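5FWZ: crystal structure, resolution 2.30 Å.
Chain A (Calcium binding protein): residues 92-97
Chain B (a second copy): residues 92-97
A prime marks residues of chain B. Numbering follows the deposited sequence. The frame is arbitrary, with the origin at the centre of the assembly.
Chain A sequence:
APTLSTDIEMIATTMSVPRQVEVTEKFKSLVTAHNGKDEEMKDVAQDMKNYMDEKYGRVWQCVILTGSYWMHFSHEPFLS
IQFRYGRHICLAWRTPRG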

ATOM      1  N   ALA A  92      -2.379  -2.657  -6.458  1.00 24.56           N
ATOM      2  CA  ALA A  92      -3.785  -2.448  -6.440  1.00 24.83           C
ATOM      3  C   ALA A  92      -4.470  -3.748  -6.063  1.00 25.29           C
ATOM      4  O   ALA A  92      -4.112  -4.833  -6.560  1.00 25.52           O
ATOM      5  CB  ALA A  92      -4.270  -1.912  -7.784  1.00 23.69           C
ATOM      6  N   TRP A  93      -5.441  -3.635  -5.161  1.00 24.51           N
ATOM      7  CA  TRP A  93      -6.245  -4.765  -4.763  1.00 25.59           C
ATOM      8  C   TRP A  93      -7.624  -4.322  -4.281  1.00 27.44           C
ATOM      9  O   TRP A  93      -7.848  -3.162  -3.920  1.00 27.03           O
ATOM     10  CB  TRP A  93      -5.516  -5.620  -3.720  1.00 26.52           C
ATOM     11  CG  TRP A  93      -5.302  -4.962  -2.393  1.00 28.98           C
ATOM     12  CD1 TRP A  93      -6.042  -5.153  -1.258  1.00 28.72           C
ATOM     13  CD2 TRP A  93      -4.296  -3.996  -2.056  1.00 29.20           C
ATOM     14  NE1 TRP A  93      -5.574  -4.358  -0.245  1.00 28.41           N
ATOM     15  CE2 TRP A  93      -4.500  -3.643  -0.696  1.00 31.11           C
ATOM     16  CE3 TRP A  93      -3.267  -3.380  -2.767  1.00 31.88           C
ATOM     17  CZ2 TRP A  93      -3.690  -2.708  -0.026  1.00 33.85           C
ATOM     18  CZ3 TRP A  93      -2.470  -2.429  -2.121  1.00 34.50           C
ATOM     19  CH2 TRP A  93      -2.678  -2.111  -0.755  1.00 36.88           C
ATOM     20  N   ARG A  94      -8.553  -5.261  -4.332  1.00 30.67           N
ATOM     21  CA  ARG A  94      -9.956  -4.969  -4.122  1.00 34.28           C
ATOM     22  C   ARG A  94     -10.392  -5.475  -2.758  1.00 33.02           C
ATOM     23  O   ARG A  94     -10.094  -6.617  -2.406  1.00 33.86           O
ATOM     24  CB  ARG A  94     -10.786  -5.630  -5.208  1.00 36.60           C
ATOM     25  CG  ARG A  94     -12.170  -5.008  -5.328  1.00 40.82           C
ATOM     26  CD  ARG A  94     -13.259  -6.051  -5.288  1.00 42.62           C
ATOM     27  NE  ARG A  94     -14.047  -6.062  -6.493  1.00 50.24           N
ATOM     28  CZ  ARG A  94     -14.916  -7.019  -6.816  1.00 50.50           C
ATOM     29  NH1 ARG A  94     -15.112  -8.079  -6.041  1.00 50.40           N
ATOM     30  NH2 ARG A  94     -15.598  -6.908  -7.940  1.00 51.23           N
ATOM     31  N   THR A  95     -11.051  -4.596  -2.001  1.00 32.73           N
ATOM     32  CA  THR A  95     -11.660  -4.899  -0.702  1.00 32.80           C
ATOM     33  C   THR A  95     -13.209  -4.746  -0.733  1.00 34.91           C
ATOM     34  O   THR A  95     -13.735  -3.972  -1.565  1.00 29.73           O
ATOM     35  CB  THR A  95     -11.106  -3.945   0.371  1.00 33.07           C
ATOM     36  OG1 THR A  95     -11.108  -2.612  -0.117  1.00 31.53           O
ATOM     37  CG2 THR A  95      -9.690  -4.298   0.721  1.00 36.50           C
ATOM     38  N   PRO A  96     -13.931  -5.427   0.205  1.00 37.36           N
ATOM     39  CA  PRO A  96     -15.416  -5.464   0.240  1.00 39.31           C
ATOM     40  C   PRO A  96     -16.131  -4.121   0.349  1.00 42.35           C
ATOM     41  O   PRO A  96     -15.594  -3.196   0.943  1.00 41.30           O
ATOM     42  CB  PRO A  96     -15.741  -6.304   1.494  1.00 37.92           C
ATOM     43  CG  PRO A  96     -14.497  -7.056   1.803  1.00 38.73           C
ATOM     44  CD  PRO A  96     -13.360  -6.192   1.337  1.00 39.22           C
ATOM     45  N   ARG A  97     -17.348  -4.080  -0.214  1.00 51.45           N
ATOM     46  CA  ARG A  97     -18.326  -2.951  -0.229  1.00 54.55           C
ATOM     47  C   ARG A  97     -18.295  -2.136  -1.523  1.00 56.10           C
ATOM     48  O   ARG A  97     -19.320  -1.973  -2.197  1.00 57.23           O
ATOM     49  CB  ARG A  97     -18.231  -2.022   0.986  1.00 57.88           C
ATOM     50  CG  ARG A  97     -18.380  -2.735   2.320  1.00 59.86           C
ATOM     51  CD  ARG A  97     -18.794  -1.756   3.402  1.00 64.16           C
ATOM     52  NE  ARG A  97     -20.245  -1.695   3.444  1.00 73.19           N
ATOM     53  CZ  ARG A  97     -21.029  -2.643   3.962  1.00 79.82           C
ATOM     54  NH1 ARG A  97     -20.513  -3.745   4.517  1.00 81.79           N
ATOM     55  NH2 ARG A  97     -22.348  -2.489   3.931  1.00 85.74           N
TER
ATOM     56  N   ALA B  92      -0.790   1.684   7.139  1.00 24.56           N
ATOM     57  CA  ALA B  92      -1.744   0.750   7.628  1.00 24.83           C
ATOM     58  C   ALA B  92      -3.103   1.422   7.690  1.00 25.29           C
ATOM     59  O   ALA B  92      -3.230   2.578   8.138  1.00 25.52           O
ATOM     60  CB  ALA B  92      -1.314   0.196   8.984  1.00 23.69           C
ATOM     61  N   TRP B  93      -4.113   0.700   7.215  1.00 24.51           N
ATOM     62  CA  TRP B  93      -5.478   1.164   7.283  1.00 25.59           C
ATOM     63  C   TRP B  93      -6.460  -0.004   7.307  1.00 27.44           C
ATOM     64  O   TRP B  93      -6.140  -1.134   6.926  1.00 27.03           O
ATOM     65  CB  TRP B  93      -5.782   2.149   6.148  1.00 26.52           C
ATOM     66  CG  TRP B  93      -5.766   1.562   4.771  1.00 28.98           C
ATOM     67  CD1 TRP B  93      -6.855   1.192   4.029  1.00 28.72           C
ATOM     68  CD2 TRP B  93      -4.616   1.259   3.971  1.00 29.20           C
ATOM     69  NE1 TRP B  93      -6.455   0.663   2.830  1.00 28.41           N
ATOM     70  CE2 TRP B  93      -5.091   0.697   2.757  1.00 31.11           C
ATOM     71  CE3 TRP B  93      -3.240   1.382   4.166  1.00 31.88           C
ATOM     72  CZ2 TRP B  93      -4.229   0.275   1.727  1.00 33.85           C
ATOM     73  CZ3 TRP B  93      -2.370   0.942   3.161  1.00 34.50           C
ATOM     74  CH2 TRP B  93      -2.870   0.406   1.948  1.00 36.88           C
ATOM     75  N   ARG B  94      -7.647   0.285   7.813  1.00 30.67           N
ATOM     76  CA  ARG B  94      -8.626  -0.739   8.115  1.00 34.28           C
ATOM     77  C   ARG B  94      -9.741  -0.709   7.085  1.00 33.02           C
ATOM     78  O   ARG B  94     -10.264   0.363   6.781  1.00 33.86           O
ATOM     79  CB  ARG B  94      -9.198  -0.509   9.502  1.00 36.60           C
ATOM     80  CG  ARG B  94      -9.861  -1.759  10.062  1.00 40.82           C
ATOM     81  CD  ARG B  94     -11.258  -1.480  10.556  1.00 42.62           C
ATOM     82  NE  ARG B  94     -11.404  -1.756  11.962  1.00 50.24           N
ATOM     83  CZ  ARG B  94     -12.453  -1.388  12.697  1.00 50.50           C
ATOM     84  NH1 ARG B  94     -13.463  -0.699  12.181  1.00 50.40           N
ATOM     85  NH2 ARG B  94     -12.483  -1.718  13.974  1.00 51.23           N
ATOM     86  N   THR B  95     -10.049  -1.886   6.535  1.00 32.73           N
ATOM     87  CA  THR B  95     -11.161  -2.111   5.606  1.00 32.80           C
ATOM     88  C   THR B  95     -12.234  -3.070   6.200  1.00 34.91           C
ATOM     89  O   THR B  95     -11.900  -3.903   7.074  1.00 29.73           O
ATOM     90  CB  THR B  95     -10.634  -2.733   4.301  1.00 33.07           C
ATOM     91  OG1 THR B  95      -9.733  -3.790   4.596  1.00 31.53           O
ATOM     92  CG2 THR B  95      -9.888  -1.717   3.487  1.00 36.50           C
ATOM     93  N   PRO B  96     -13.498  -2.999   5.689  1.00 37.36           N
ATOM     94  CA  PRO B  96     -14.650  -3.772   6.221  1.00 39.31           C
ATOM     95  C   PRO B  96     -14.507  -5.290   6.235  1.00 42.35           C
ATOM     96  O   PRO B  96     -13.828  -5.841   5.380  1.00 41.30           O
ATOM     97  CB  PRO B  96     -15.820  -3.391   5.289  1.00 37.92           C
ATOM     98  CG  PRO B  96     -15.405  -2.129   4.623  1.00 38.73           C
ATOM     99  CD  PRO B  96     -13.907  -2.184   4.522  1.00 39.22           C
ATOM    100  N   ARG B  97     -15.190  -5.915   7.206  1.00 51.45           N
ATOM    101  CA  ARG B  97     -15.312  -7.382   7.458  1.00 54.55           C
ATOM    102  C   ARG B  97     -14.363  -7.896   8.541  1.00 56.10           C
ATOM    103  O   ARG B  97     -14.793  -8.506   9.528  1.00 57.23           O
ATOM    104  CB  ARG B  97     -15.199  -8.247   6.197  1.00 57.88           C
ATOM    105  CG  ARG B  97     -16.198  -7.887   5.111  1.00 59.86           C
ATOM    106  CD  ARG B  97     -16.390  -9.052   4.159  1.00 64.16           C
ATOM    107  NE  ARG B  97     -17.466  -9.889   4.660  1.00 73.19           N
ATOM    108  CZ  ARG B  97     -18.763  -9.580   4.589  1.00 79.82           C
ATOM    109  NH1 ARG B  97     -19.177  -8.447   4.012  1.00 81.79           N
ATOM    110  NH2 ARG B  97     -19.662 -10.416   5.097  1.00 85.74           N
TER

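Two copies of the 92-97 stretch of a calcium binding protein meet across an exact two-fold axis, so each contact either joins a residue to its own mate or occurs twice. The end of a strand (92-94) leads into a loop, and the two chains run obliquely, 52° apart from CA of residue 93 to CA of residue 97. The backbones come nearest at the proline, with Pro96 CA 6.3 Å from Pro96′ CA; Thr95 CA and Thr95′ CA are 6.9 Å apart. No hydrogen bond links the stretches, and the 348 Å² they bury together is held by van der Waals packing.

Trp93 reaches the axis through its rotamer. Its CA-to-CB bond points sideways, but chi1 of 67° (p) and chi2 of 100° carry the indole across, so that the end of the side chain comes nearer than its root. Trp93 CZ2 then lies 3.5 Å from Trp93′ CZ2, the closest approach between the stretches. The two six-membered rings meet rim to rim, centroids 5.8 Å apart and planes inclined at 38°; neither covers the face of the other, so this is an apolar contact at the ring margins and not a stack. The indole nitrogens take no part in a hydrogen bond across the contact.

Thr95 points toward its mate, and its p rotamer (chi1 46°) brings both branches close to the partner methyl. Thr95 CG2 lies 3.8 Å from Thr95′ CG2, and Thr95 OG1 is 3.9 Å from the same Thr95′ CG2; OG1 makes its hydrogen bond elsewhere in the structure. The polar atom is thus satisfied although the residue is buried.

Pro96 gives up the most surface of any residue in the stretch. Its C-gamma exo ring sets Pro96 CG 3.8 Å from Pro96′ O and 3.6 Å from Arg97′ CD; the symmetry returns the second contact as Arg97 CD to Pro96′ CG, also 3.6 Å. Arg97, with a positive phi of 98°, points toward the partner and touches it through its aliphatic chain. After chi1 m and chi2 t, chi3 of 89° (p) bends the chain beyond CD, and the guanidinium makes no salt bridge here. High B factors mark this side chain as poorly ordered, so its modelled rotamer deserves caution.

Ala92 and Arg94 stay out of reach; Arg94, with chi1 t, uses NH2 in a hydrogen bond elsewhere in the structure.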